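Local coordinates for alpha-glucosidase (Pseudoalteromonas sp. K8, PDB 5HQA), which hydrolyses alpha-glucosidic bonds as a calcium-binding family 97 glycoside hydrolase whose activity is stimulated by chloride, at residues 183-188 with 438-443; 192-197 with 208-213. All coordinates share one frame; numbering follows the deposited sequence.

Overall arrangement
From the N terminus, strand 181-187 in the nine-stranded sheet of the N-terminal domain brings in the first half of contact 1. Contact 2 follows at once: 192-197 leads into strand 195-199, the chain turns back along strand 204-209, and segment 208-213 closes this short hairpin. After strands 218-221 and 224-234 the chain enters the TIM-barrel domain, and 438-443, in the loop after barrel strand 432-435, comes back against strand 181-187, so that contact 1 closes a loop of 249 residues with contact 2 nested inside it. Their centres lie about 13 Å apart. They touch where Met195 N probably donates to Glu186 OE1, at 2.8 Å, linking the hairpin to the domain junction.

Contact 1 of 2, residues 183-188 with 438-443; sequences SIHEAA and PIKDTG
Ala187 and Thr442 bring their CA atoms to 4.4 Å where the end of strand 181-187 meets an irregular barrel loop, and Ala188 N donates to Thr442 O over 2.9 Å, the one backbone-to-backbone hydrogen bond across the contact. Asn250 donates to the same carbonyl. His185 reaches the loop with its ring: CG is anti to the backbone N (chi1 -172°), and NE2 donates to Asp441 O at 2.8 Å. The acceptor lies only 3° out of the ring plane, evidence of a well-aligned bond. At the other ring nitrogen, ND1, Thr170 OG1 is the partner, so both are engaged. Lys440 runs antiparallel to the histidine side chain, its CD at the ring edge, 3.8 Å from His185 CE1. Its extended chain crosses that of Glu186 at about a right angle and ends in a salt bridge, Lys440 NZ to Glu186 OE1 at 2.8 Å, using the anti lone pair of OE1. Arg229 pairs with OE2. Thr442 packs its CB against the strand backbone, 3.5 Å from Glu186 O, a buried carbonyl with no hydrogen-bonding partner in the model, while its OG1 accepts from Leu189 N. Asp441 OD1 takes Gly443 N in an Asx turn, shaping the loop itself. A buried polar network thus joins the N-terminal domain to the barrel, and Lys440 and Arg229, one at each carboxylate oxygen of Glu186, would probably favour its ionised form.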
loop_
_atom_site.group_PDB
_atom_site.type_symbol
_atom_site.label_atom_id
_atom_site.label_comp_id
_atom_site.label_asym_id
_atom_site.label_seq_id
_atom_site.Cartn_x
_atom_site.Cartn_y
_atom_site.Cartn_z
ATOM N N SER A 183 4.965 4.885 14.055
ATOM C CA SER A 183 4.020 5.022 12.954
ATOM C C SER A 183 2.661 4.518 13.401
ATOM O O SER A 183 2.556 3.412 13.943
ATOM C CB SER A 183 4.493 4.250 11.720
ATOM O OG SER A 183 3.685 4.575 10.599
ATOM N N ILE A 184 1.625 5.317 13.155
ATOM C CA ILE A 184 0.257 4.998 13.545
ATOM C C ILE A 184 -0.520 4.600 12.296
ATOM O O ILE A 184 -0.440 5.280 11.266
ATOM C CB ILE A 184 -0.403 6.191 14.259
ATOM C CG1 ILE A 184 0.410 6.555 15.504
ATOM C CG2 ILE A 184 -1.867 5.875 14.630
ATOM C CD1 ILE A 184 -0.012 7.859 16.130
ATOM N N HIS A 185 -1.279 3.512 12.390
ATOM C CA HIS A 185 -2.042 3.024 11.247
ATOM C C HIS A 185 -3.193 2.187 11.806
ATOM O O HIS A 185 -3.549 2.320 12.983
ATOM C CB HIS A 185 -1.096 2.272 10.292
ATOM C CG HIS A 185 -1.711 1.890 8.979
ATOM N ND1 HIS A 185 -2.412 2.778 8.189
ATOM C CD2 HIS A 185 -1.708 0.710 8.312
ATOM C CE1 HIS A 185 -2.822 2.158 7.096
ATOM N NE2 HIS A 185 -2.407 0.903 7.145
ATOM N N GLU A 186 -3.797 1.349 10.969
ATOM C CA GLU A 186 -4.835 0.450 11.445
ATOM C C GLU A 186 -4.788 -0.838 10.631
ATOM O O GLU A 186 -4.180 -0.897 9.558
ATOM C CB GLU A 186 -6.222 1.112 11.402
ATOM C CG GLU A 186 -6.611 1.761 10.104
ATOM C CD GLU A 186 -7.998 2.406 10.184
ATOM O OE1 GLU A 186 -8.234 3.398 9.464
ATOM O OE2 GLU A 186 -8.853 1.922 10.962
ATOM N N ALA A 187 -5.419 -1.883 11.161
ATOM C CA ALA A 187 -5.396 -3.180 10.504
ATOM C C ALA A 187 -6.794 -3.782 10.486
ATOM O O ALA A 187 -7.569 -3.608 11.435
ATOM C CB ALA A 187 -4.411 -4.142 11.201
ATOM N N ALA A 188 -7.099 -4.496 9.396
ATOM C CA ALA A 188 -8.370 -5.202 9.214
ATOM C C ALA A 188 -9.547 -4.225 9.226
ATOM O O ALA A 188 -10.491 -4.344 10.012
ATOM C CB ALA A 188 -8.554 -6.308 10.270
ATOM N N PRO A 438 -7.817 3.681 -4.038
ATOM C CA PRO A 438 -8.399 2.651 -3.177
ATOM C C PRO A 438 -8.686 3.173 -1.788
ATOM O O PRO A 438 -8.441 4.347 -1.490
ATOM C CB PRO A 438 -7.273 1.622 -3.110
ATOM C CG PRO A 438 -6.058 2.523 -2.978
ATOM C CD PRO A 438 -6.356 3.744 -3.861
ATOM N N ILE A 439 -9.173 2.287 -0.924
ATOM C CA ILE A 439 -8.965 2.444 0.510
ATOM C C ILE A 439 -7.522 2.053 0.811
ATOM O O ILE A 439 -6.948 1.173 0.157
ATOM C CB ILE A 439 -9.968 1.582 1.308
ATOM C CG1 ILE A 439 -9.748 1.724 2.818
ATOM C CG2 ILE A 439 -9.849 0.096 0.918
ATOM C CD1 ILE A 439 -10.088 3.109 3.366
ATOM N N LYS A 440 -6.917 2.720 1.790
ATOM C CA LYS A 440 -5.561 2.367 2.192
ATOM C C LYS A 440 -5.484 0.894 2.583
ATOM O O LYS A 440 -6.468 0.292 3.027
ATOM C CB LYS A 440 -5.114 3.243 3.359
ATOM C CG LYS A 440 -5.932 2.985 4.632
ATOM C CD LYS A 440 -5.747 4.101 5.661
ATOM C CE LYS A 440 -6.580 3.814 6.904
ATOM N NZ LYS A 440 -6.461 4.880 7.948
ATOM N N ASP A 441 -4.303 0.312 2.374
ATOM C CA ASP A 441 -4.049 -1.083 2.719
ATOM C C ASP A 441 -4.047 -1.234 4.238
ATOM O O ASP A 441 -3.387 -0.462 4.942
ATOM C CB ASP A 441 -2.700 -1.505 2.119
ATOM C CG ASP A 441 -2.433 -3.013 2.204
ATOM O OD1 ASP A 441 -2.979 -3.685 3.109
ATOM O OD2 ASP A 441 -1.651 -3.518 1.352
ATOM N N THR A 442 -4.823 -2.192 4.756
ATOM C CA THR A 442 -4.800 -2.476 6.190
ATOM C C THR A 442 -4.528 -3.954 6.451
ATOM O O THR A 442 -4.872 -4.468 7.524
ATOM C CB THR A 442 -6.099 -2.026 6.877
ATOM O OG1 THR A 442 -7.223 -2.720 6.321
ATOM C CG2 THR A 442 -6.304 -0.516 6.676
ATOM N N GLY A 443 -3.899 -4.640 5.493
ATOM C CA GLY A 443 -3.493 -6.024 5.662
ATOM C C GLY A 443 -4.498 -7.063 5.216
ATOM O O GLY A 443 -4.280 -8.255 5.467
#

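Contact 2 of 2, residues 192-197 with 208-213; sequences YAAMVL and DLTPWS
Leu209 spreads its two methyl groups over the facing segment, CD1 3.7 Å from Tyr192 CE2 before the strand and CD2 4.3 Å from Met195 CB at its start. The tyrosine and leucine side chains cross obliquely, and CD1 also lies near the phenol OH, whose polar partner is Glu128. Leu209 CG stands beside its own backbone N (chi1 -62°), and Leu209 CB meets Ala193 CB at 4.1 Å. An alanine at Tyr192 would probably leave Leu209 CD1 without its aromatic neighbour and Glu128 without the hydroxyl. Opposite the face bearing Met195 and Leu209, Val196 and Asp208 project together from their neighbouring strands, with Val196 CG1 4.1 Å from Asp208 CB. Asp208 OD1 forms a salt bridge with Arg148, while OD2 accepts from Asn198. The antiparallel register is fixed by a reciprocal pair, Val196 N to Asp208 O at 2.9 Å and Asp208 N to Val196 O at 2.8 Å. Thr210 N extends it, donating to Ala194 O at 3.0 Å. Leu209 thus packs among apolar groups and the Tyr192 ring, while Asp208 and Thr210 share Arg148, and Thr210 OG1 also bonds to Asp411, which ties the hairpin to the barrel domain.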
loop_
_atom_site.group_PDB
_atom_site.type_symbol
_atom_site.label_atom_id
_atom_site.label_comp_id
_atom_site.label_asym_id
_atom_site.label_seq_id
_atom_site.Cartn_x
_atom_site.Cartn_y
_atom_site.Cartn_z
ATOM N N TYR A 192 -16.392 -0.623 8.554
ATOM C CA TYR A 192 -16.114 0.473 9.465
ATOM C C TYR A 192 -15.546 1.612 8.634
ATOM O O TYR A 192 -15.164 1.422 7.476
ATOM C CB TYR A 192 -15.140 0.028 10.557
ATOM C CG TYR A 192 -15.176 0.795 11.869
ATOM C CD1 TYR A 192 -16.070 0.441 12.884
ATOM C CD2 TYR A 192 -14.271 1.833 12.117
ATOM C CE1 TYR A 192 -16.080 1.120 14.099
ATOM C CE2 TYR A 192 -14.270 2.516 13.335
ATOM C CZ TYR A 192 -15.179 2.153 14.315
ATOM O OH TYR A 192 -15.175 2.821 15.516
ATOM N N ALA A 193 -15.520 2.800 9.225
ATOM C CA ALA A 193 -14.990 3.983 8.558
ATOM C C ALA A 193 -13.490 4.093 8.807
ATOM O O ALA A 193 -13.014 3.805 9.908
ATOM C CB ALA A 193 -15.697 5.243 9.066
ATOM N N ALA A 194 -12.746 4.527 7.787
ATOM C CA ALA A 194 -11.309 4.702 7.963
ATOM C C ALA A 194 -11.020 5.773 9.006
ATOM O O ALA A 194 -11.767 6.741 9.163
ATOM C CB ALA A 194 -10.628 5.088 6.647
ATOM N N MET A 195 -9.907 5.593 9.711
ATOM C CA MET A 195 -9.435 6.553 10.697
ATOM C C MET A 195 -8.469 7.535 10.039
ATOM O O MET A 195 -7.482 7.134 9.416
ATOM C CB MET A 195 -8.753 5.824 11.852
ATOM C CG MET A 195 -8.194 6.735 12.927
ATOM S SD MET A 195 -7.417 5.755 14.245
ATOM C CE MET A 195 -5.951 5.103 13.418
ATOM N N VAL A 196 -8.769 8.813 10.177
ATOM C CA VAL A 196 -7.858 9.917 9.925
ATOM C C VAL A 196 -7.408 10.426 11.290
ATOM O O VAL A 196 -8.116 10.240 12.283
ATOM C CB VAL A 196 -8.628 10.975 9.101
ATOM C CG1 VAL A 196 -8.144 12.369 9.347
ATOM C CG2 VAL A 196 -8.651 10.576 7.616
ATOM N N LEU A 197 -6.224 11.036 11.378
ATOM C CA LEU A 197 -5.734 11.535 12.661
ATOM C C LEU A 197 -5.863 13.050 12.711
ATOM O O LEU A 197 -5.351 13.752 11.835
ATOM C CB LEU A 197 -4.283 11.123 12.913
ATOM C CG LEU A 197 -4.085 9.609 13.024
ATOM C CD1 LEU A 197 -2.611 9.268 13.230
ATOM C CD2 LEU A 197 -4.964 9.041 14.143
ATOM N N ASP A 208 -10.414 10.376 13.843
ATOM C CA ASP A 208 -11.381 11.185 13.106
ATOM C C ASP A 208 -11.925 10.272 12.008
ATOM O O ASP A 208 -11.269 10.072 10.984
ATOM C CB ASP A 208 -10.697 12.438 12.555
ATOM C CG ASP A 208 -11.667 13.414 11.910
ATOM O OD1 ASP A 208 -12.635 12.967 11.257
ATOM O OD2 ASP A 208 -11.442 14.643 12.039
ATOM N N LEU A 209 -13.094 9.678 12.237
ATOM C CA LEU A 209 -13.612 8.653 11.336
ATOM C C LEU A 209 -14.236 9.300 10.107
ATOM O O LEU A 209 -15.025 10.237 10.226
ATOM C CB LEU A 209 -14.644 7.784 12.053
ATOM C CG LEU A 209 -14.109 7.011 13.260
ATOM C CD1 LEU A 209 -15.189 6.096 13.803
ATOM C CD2 LEU A 209 -12.863 6.194 12.885
ATOM N N THR A 210 -13.902 8.793 8.932
ATOM C CA THR A 210 -14.429 9.381 7.704
ATOM C C THR A 210 -15.916 9.074 7.575
ATOM O O THR A 210 -16.297 7.900 7.577
ATOM C CB THR A 210 -13.655 8.849 6.508
ATOM O OG1 THR A 210 -12.278 9.212 6.653
ATOM C CG2 THR A 210 -14.200 9.457 5.232
ATOM N N PRO A 211 -16.779 10.076 7.463
ATOM C CA PRO A 211 -18.214 9.856 7.649
ATOM C C PRO A 211 -18.959 9.532 6.358
ATOM O O PRO A 211 -18.464 9.727 5.245
ATOM C CB PRO A 211 -18.684 11.208 8.191
ATOM C CG PRO A 211 -17.807 12.179 7.464
ATOM C CD PRO A 211 -16.445 11.509 7.420
ATOM N N TRP A 212 -20.186 9.047 6.542
ATOM C CA TRP A 212 -21.195 9.023 5.495
ATOM C C TRP A 212 -21.601 10.446 5.119
ATOM O O TRP A 212 -21.418 11.389 5.892
ATOM C CB TRP A 212 -22.452 8.293 5.973
ATOM C CG TRP A 212 -22.315 6.814 6.177
ATOM C CD1 TRP A 212 -21.743 6.171 7.239
ATOM C CD2 TRP A 212 -22.803 5.796 5.302
ATOM N NE1 TRP A 212 -21.829 4.805 7.065
ATOM C CE2 TRP A 212 -22.479 4.552 5.883
ATOM C CE3 TRP A 212 -23.480 5.817 4.075
ATOM C CZ2 TRP A 212 -22.812 3.340 5.282
ATOM C CZ3 TRP A 212 -23.814 4.603 3.476
ATOM C CH2 TRP A 212 -23.477 3.385 4.084
ATOM N N SER A 213 -22.214 10.585 3.935
ATOM C CA SER A 213 -22.735 11.891 3.533
ATOM C C SER A 213 -23.759 12.416 4.530
ATOM O O SER A 213 -23.865 13.630 4.732
ATOM C CB SER A 213 -23.358 11.807 2.141
ATOM O OG SER A 213 -24.365 10.808 2.119
#